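Local coordinates for putative lipoprotein (Campylobacter jejuni subsp. jejuni, PDB 2G5G), which binds a pair of stacked, cofacial haems when it dimerises and probably takes part in bacterial haem uptake, at residues K17-L22 and I30-M35; W118-K121 and V127-V130. One frame throughout, in Å; residues are numbered along the deposited sequence.

Interaction 1. Residues K17-L22 and I30-M35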
# COMPACT_ATOMS: atom_id res chain seq x y z
N LYS A 17 4.28 34.78 -23.54
CA LYS A 17 5.01 33.88 -24.42
C LYS A 17 4.92 32.44 -23.93
O LYS A 17 4.54 31.55 -24.69
CB LYS A 17 6.49 34.32 -24.57
CG LYS A 17 6.73 35.25 -25.78
CD LYS A 17 8.09 35.95 -25.77
CE LYS A 17 8.05 37.24 -26.63
NZ LYS A 17 9.26 38.13 -26.48
N ASP A 18 5.25 32.22 -22.66
CA ASP A 18 5.28 30.89 -22.09
C ASP A 18 3.98 30.48 -21.38
O ASP A 18 3.68 29.29 -21.25
CB ASP A 18 6.47 30.77 -21.12
CG ASP A 18 7.82 31.06 -21.80
OD1 ASP A 18 8.00 30.66 -22.97
OD2 ASP A 18 8.69 31.69 -21.17
N PHE A 19 3.24 31.47 -20.89
CA PHE A 19 2.02 31.21 -20.13
C PHE A 19 1.09 32.40 -20.12
O PHE A 19 1.49 33.53 -20.42
CB PHE A 19 2.35 30.81 -18.68
CG PHE A 19 2.69 31.97 -17.79
CD1 PHE A 19 1.71 32.59 -17.01
CD2 PHE A 19 4.00 32.45 -17.73
CE1 PHE A 19 2.03 33.67 -16.20
CE2 PHE A 19 4.34 33.54 -16.90
CZ PHE A 19 3.36 34.15 -16.14
N TYR A 20 -0.16 32.16 -19.74
CA TYR A 20 -1.03 33.26 -19.37
C TYR A 20 -1.94 32.80 -18.23
O TYR A 20 -1.86 31.65 -17.77
CB TYR A 20 -1.80 33.82 -20.58
CG TYR A 20 -2.76 32.83 -21.23
CD1 TYR A 20 -4.11 32.81 -20.87
CD2 TYR A 20 -2.33 31.96 -22.22
CE1 TYR A 20 -5.00 31.92 -21.46
CE2 TYR A 20 -3.21 31.06 -22.82
CZ TYR A 20 -4.54 31.06 -22.44
OH TYR A 20 -5.40 30.16 -23.01
N ILE A 21 -2.76 33.71 -17.75
CA ILE A 21 -3.61 33.46 -16.58
C ILE A 21 -5.04 33.83 -16.92
O ILE A 21 -5.28 34.90 -17.44
CB ILE A 21 -3.19 34.36 -15.40
CG1 ILE A 21 -1.72 34.14 -15.05
CG2 ILE A 21 -4.13 34.14 -14.15
CD1 ILE A 21 -1.14 35.26 -14.23
N LEU A 22 -5.98 32.94 -16.58
CA LEU A 22 -7.38 33.27 -16.63
C LEU A 22 -7.94 33.36 -15.22
O LEU A 22 -7.67 32.51 -14.40
CB LEU A 22 -8.16 32.17 -17.34
CG LEU A 22 -8.01 31.98 -18.84
CD1 LEU A 22 -8.86 30.78 -19.24
CD2 LEU A 22 -8.48 33.23 -19.59
N ILE A 30 -5.91 37.70 -17.33
CA ILE A 30 -5.54 38.68 -16.30
C ILE A 30 -4.02 38.71 -16.20
O ILE A 30 -3.38 37.68 -16.34
CB ILE A 30 -6.22 38.34 -14.91
CG1 ILE A 30 -6.00 39.45 -13.88
CG2 ILE A 30 -5.73 37.05 -14.35
CD1 ILE A 30 -6.63 39.16 -12.51
N SER A 31 -3.43 39.89 -16.01
CA SER A 31 -1.98 39.94 -15.90
C SER A 31 -1.52 39.25 -14.63
O SER A 31 -2.26 39.19 -13.66
CB SER A 31 -1.45 41.37 -15.95
OG SER A 31 -1.80 42.07 -14.79
N PHE A 32 -0.30 38.70 -14.66
CA PHE A 32 0.35 38.19 -13.47
C PHE A 32 0.30 39.20 -12.30
O PHE A 32 -0.11 38.83 -11.21
CB PHE A 32 1.79 37.73 -13.80
CG PHE A 32 2.53 37.15 -12.62
CD1 PHE A 32 2.59 35.79 -12.42
CD2 PHE A 32 3.17 37.99 -11.70
CE1 PHE A 32 3.27 35.26 -11.33
CE2 PHE A 32 3.85 37.47 -10.61
CZ PHE A 32 3.90 36.09 -10.44
N GLU A 33 0.68 40.47 -12.55
CA GLU A 33 0.61 41.54 -11.53
C GLU A 33 -0.82 41.71 -10.97
O GLU A 33 -0.98 41.77 -9.76
CB GLU A 33 1.07 42.88 -12.12
CG GLU A 33 2.22 43.58 -11.37
CD GLU A 33 2.57 44.96 -11.98
OE1 GLU A 33 3.68 45.13 -12.52
OE2 GLU A 33 1.71 45.87 -11.91
N ASP A 34 -1.83 41.81 -11.84
CA ASP A 34 -3.24 41.88 -11.41
C ASP A 34 -3.72 40.63 -10.63
O ASP A 34 -4.51 40.76 -9.70
CB ASP A 34 -4.18 42.17 -12.58
CG ASP A 34 -4.09 43.62 -13.08
OD1 ASP A 34 -3.29 44.43 -12.53
OD2 ASP A 34 -4.82 43.95 -14.01
N MSE A 35 -3.26 39.44 -11.00
CA MSE A 35 -3.57 38.24 -10.19
C MSE A 35 -2.97 38.38 -8.78
O MSE A 35 -3.65 38.14 -7.78
CB MSE A 35 -3.09 36.94 -10.83
CG MSE A 35 -3.46 35.72 -10.02
SE MSE A 35 -2.57 34.12 -10.53
CE MSE A 35 -0.68 34.55 -10.20
O HOH W 1 -2.03 36.45 -18.44
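I21 turns its side chain to I30, which answers with CG2 alone, where the antiparallel hairpin of strands 19-23 and 28-29 opens into helix 32-39, at one margin of the mixed sheet. One backbone bond is direct and the other passes through a water. I30 N donates to I21 O at 2.9 Å with a fairly straight N-H...O angle of 160°, whereas a water stands in for the return bond, giving a proton to I30 O at 2.8 Å and accepting one from I21 N. The chains are therefore already parting here as I30 leads toward the helix.

Shape complementarity centres on I21, whose forked side chain is the main bump. Its CG2 presses against I30 CG2 at 3.3 Å, closer than ordinary van der Waals contact, and also meets the selenium of selenomethionine M35, with SE 3.9 Å from I21 CG2. The other branch, swung beside the backbone N (chi1 -57°), carries CD1 over the first turn of the helix to within 3.4 Å of F32 CA. The hollow receiving I21 is thus walled by I30 CG2, the F32 backbone and CB, and the bent end of M35. F19 closes another side: I21 CG1 lies in plane at the edge of its ring, and F19 CZ reaches F32 CD1 at 4.1 Å. This placement follows from a chi1 of 79°, which puts F19 CG over its own main chain, flanked by N and C.

Beyond the two segments, M62 of helix 54-73 touches both F19 and F32, and L262 of strand 260-264 packs against I21. E15 OE2 accepts from F32 N. At the start of helix 32-39, S31 is the N-cap residue, its OG accepting from D34 N at 3.0 Å.

Interaction 2. Residues W118-K121 and V127-V130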
# COMPACT_ATOMS: atom_id res chain seq x y z
N TRP A 118 8.87 12.30 -1.64
CA TRP A 118 8.80 13.52 -2.43
C TRP A 118 10.19 13.80 -2.97
O TRP A 118 11.09 14.12 -2.19
CB TRP A 118 8.29 14.69 -1.57
CG TRP A 118 6.93 14.46 -1.00
CD1 TRP A 118 6.62 13.97 0.24
CD2 TRP A 118 5.68 14.69 -1.66
NE1 TRP A 118 5.26 13.89 0.38
CE2 TRP A 118 4.65 14.32 -0.78
CE3 TRP A 118 5.33 15.19 -2.93
CZ2 TRP A 118 3.29 14.44 -1.10
CZ3 TRP A 118 3.98 15.30 -3.26
CH2 TRP A 118 2.98 14.92 -2.34
N LYS A 119 10.37 13.68 -4.28
CA LYS A 119 11.72 13.83 -4.87
C LYS A 119 12.27 15.23 -4.69
O LYS A 119 11.76 16.19 -5.30
CB LYS A 119 11.74 13.47 -6.37
CG LYS A 119 11.44 12.02 -6.67
CD LYS A 119 11.29 11.79 -8.18
CE LYS A 119 11.04 10.31 -8.47
NZ LYS A 119 10.96 10.01 -9.94
N TRP A 120 13.34 15.35 -3.91
CA TRP A 120 13.91 16.63 -3.55
C TRP A 120 14.12 17.52 -4.76
O TRP A 120 13.87 18.73 -4.69
CB TRP A 120 15.20 16.49 -2.72
CG TRP A 120 15.82 17.82 -2.36
CD1 TRP A 120 17.03 18.30 -2.76
CD2 TRP A 120 15.23 18.84 -1.53
NE1 TRP A 120 17.24 19.57 -2.24
CE2 TRP A 120 16.16 19.92 -1.47
CE3 TRP A 120 14.02 18.95 -0.82
CZ2 TRP A 120 15.90 21.09 -0.74
CZ3 TRP A 120 13.77 20.11 -0.09
CH2 TRP A 120 14.71 21.16 -0.06
N LYS A 121 14.58 16.92 -5.87
CA LYS A 121 14.81 17.62 -7.14
C LYS A 121 13.62 18.48 -7.57
O LYS A 121 13.79 19.60 -8.08
CB LYS A 121 15.14 16.60 -8.26
CG LYS A 121 14.87 17.13 -9.69
CD LYS A 121 15.74 16.44 -10.76
CE LYS A 121 17.11 17.13 -10.87
NZ LYS A 121 18.22 16.15 -11.11
N VAL A 127 11.34 25.29 -2.24
CA VAL A 127 11.51 25.18 -0.80
C VAL A 127 12.71 26.02 -0.31
O VAL A 127 12.67 26.54 0.80
CB VAL A 127 11.63 23.73 -0.33
CG1 VAL A 127 11.92 23.67 1.16
CG2 VAL A 127 10.36 22.95 -0.62
N ASN A 128 13.75 26.17 -1.14
CA ASN A 128 14.90 27.00 -0.77
C ASN A 128 14.54 28.44 -0.67
O ASN A 128 14.86 29.07 0.33
CB ASN A 128 16.10 26.82 -1.71
CG ASN A 128 17.07 25.77 -1.21
OD1 ASN A 128 16.78 24.57 -1.22
ND2 ASN A 128 18.25 26.22 -0.76
N VAL A 129 13.85 28.95 -1.70
CA VAL A 129 13.39 30.33 -1.73
C VAL A 129 12.44 30.60 -0.56
O VAL A 129 12.50 31.68 0.06
CB VAL A 129 12.71 30.70 -3.08
CG1 VAL A 129 12.22 32.12 -3.05
CG2 VAL A 129 13.68 30.53 -4.23
N VAL A 130 11.57 29.63 -0.27
CA VAL A 130 10.62 29.78 0.85
C VAL A 130 11.37 29.82 2.19
O VAL A 130 11.22 30.80 2.97
CB VAL A 130 9.54 28.68 0.85
CG1 VAL A 130 8.72 28.73 2.14
CG2 VAL A 130 8.62 28.88 -0.36
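The indole of W120 meets V127 at its edge, with V127 CG1 lying near the ring plane, while the amide plane of N128 is turned 57° from that of the indole. In the ChaN fold this contact joins the loop after helix 108-111 to helix 124-131: the loop sends its tryptophan across to the helix, which follows directly in sequence. The ring also pairs edge-to-face with W114 and touches L108 of helix 108-111, a residue that N128 touches as well.

The main chains do not meet here; the nearest pair of CA atoms, W120 CA and V127 CA, is 9.3 Å apart. The span is bridged mainly by the tryptophan. With CG anti to the backbone N (chi1 179°), the indole reaches out to the helix and presents its far corner, CH2. That corner of the six-membered ring does the touching. It abuts V127 CG1 at 3.9 Å and V127 CB at 4.0 Å, so one methyl and the branching carbon of the valine receive it.

N128, the next residue along the helix, brings its amide end near the same six-membered ring, and the two side chains cross at about a right angle. The contact is modest, burying 108 Å² over both sides, of which W120 supplies 57 Å². V127 is buried; its side chain also touches L112, W114 and I137 of strand 137-141. Toward the indole CG1 takes the edge contact, whereas the other methyl, V127 CG2, comes no closer than 4.5 Å, to W120 CZ3.

How the interactions relate
Interaction 1 closes before interaction 2 opens along the chain, and their centres lie 24 Å apart, with about 12 Å between nearest atoms and no touch. Helix 54-73 is common ground: M62, I63 and A66 pack on residues of interaction 1, whereas F64 meets V129 and V130, and N65 meets V129, in the helix segment of interaction 2. The sheet relates them too. Residues 17-22 lie on the strand next to outermost strand 28-29, while 127-130 pack on I137 of 137-141, the outermost strand at the opposite margin. Neither includes a haem-pocket residue or touches the second chain of the assembly, so both lie within one subunit, apart from the haem pocket.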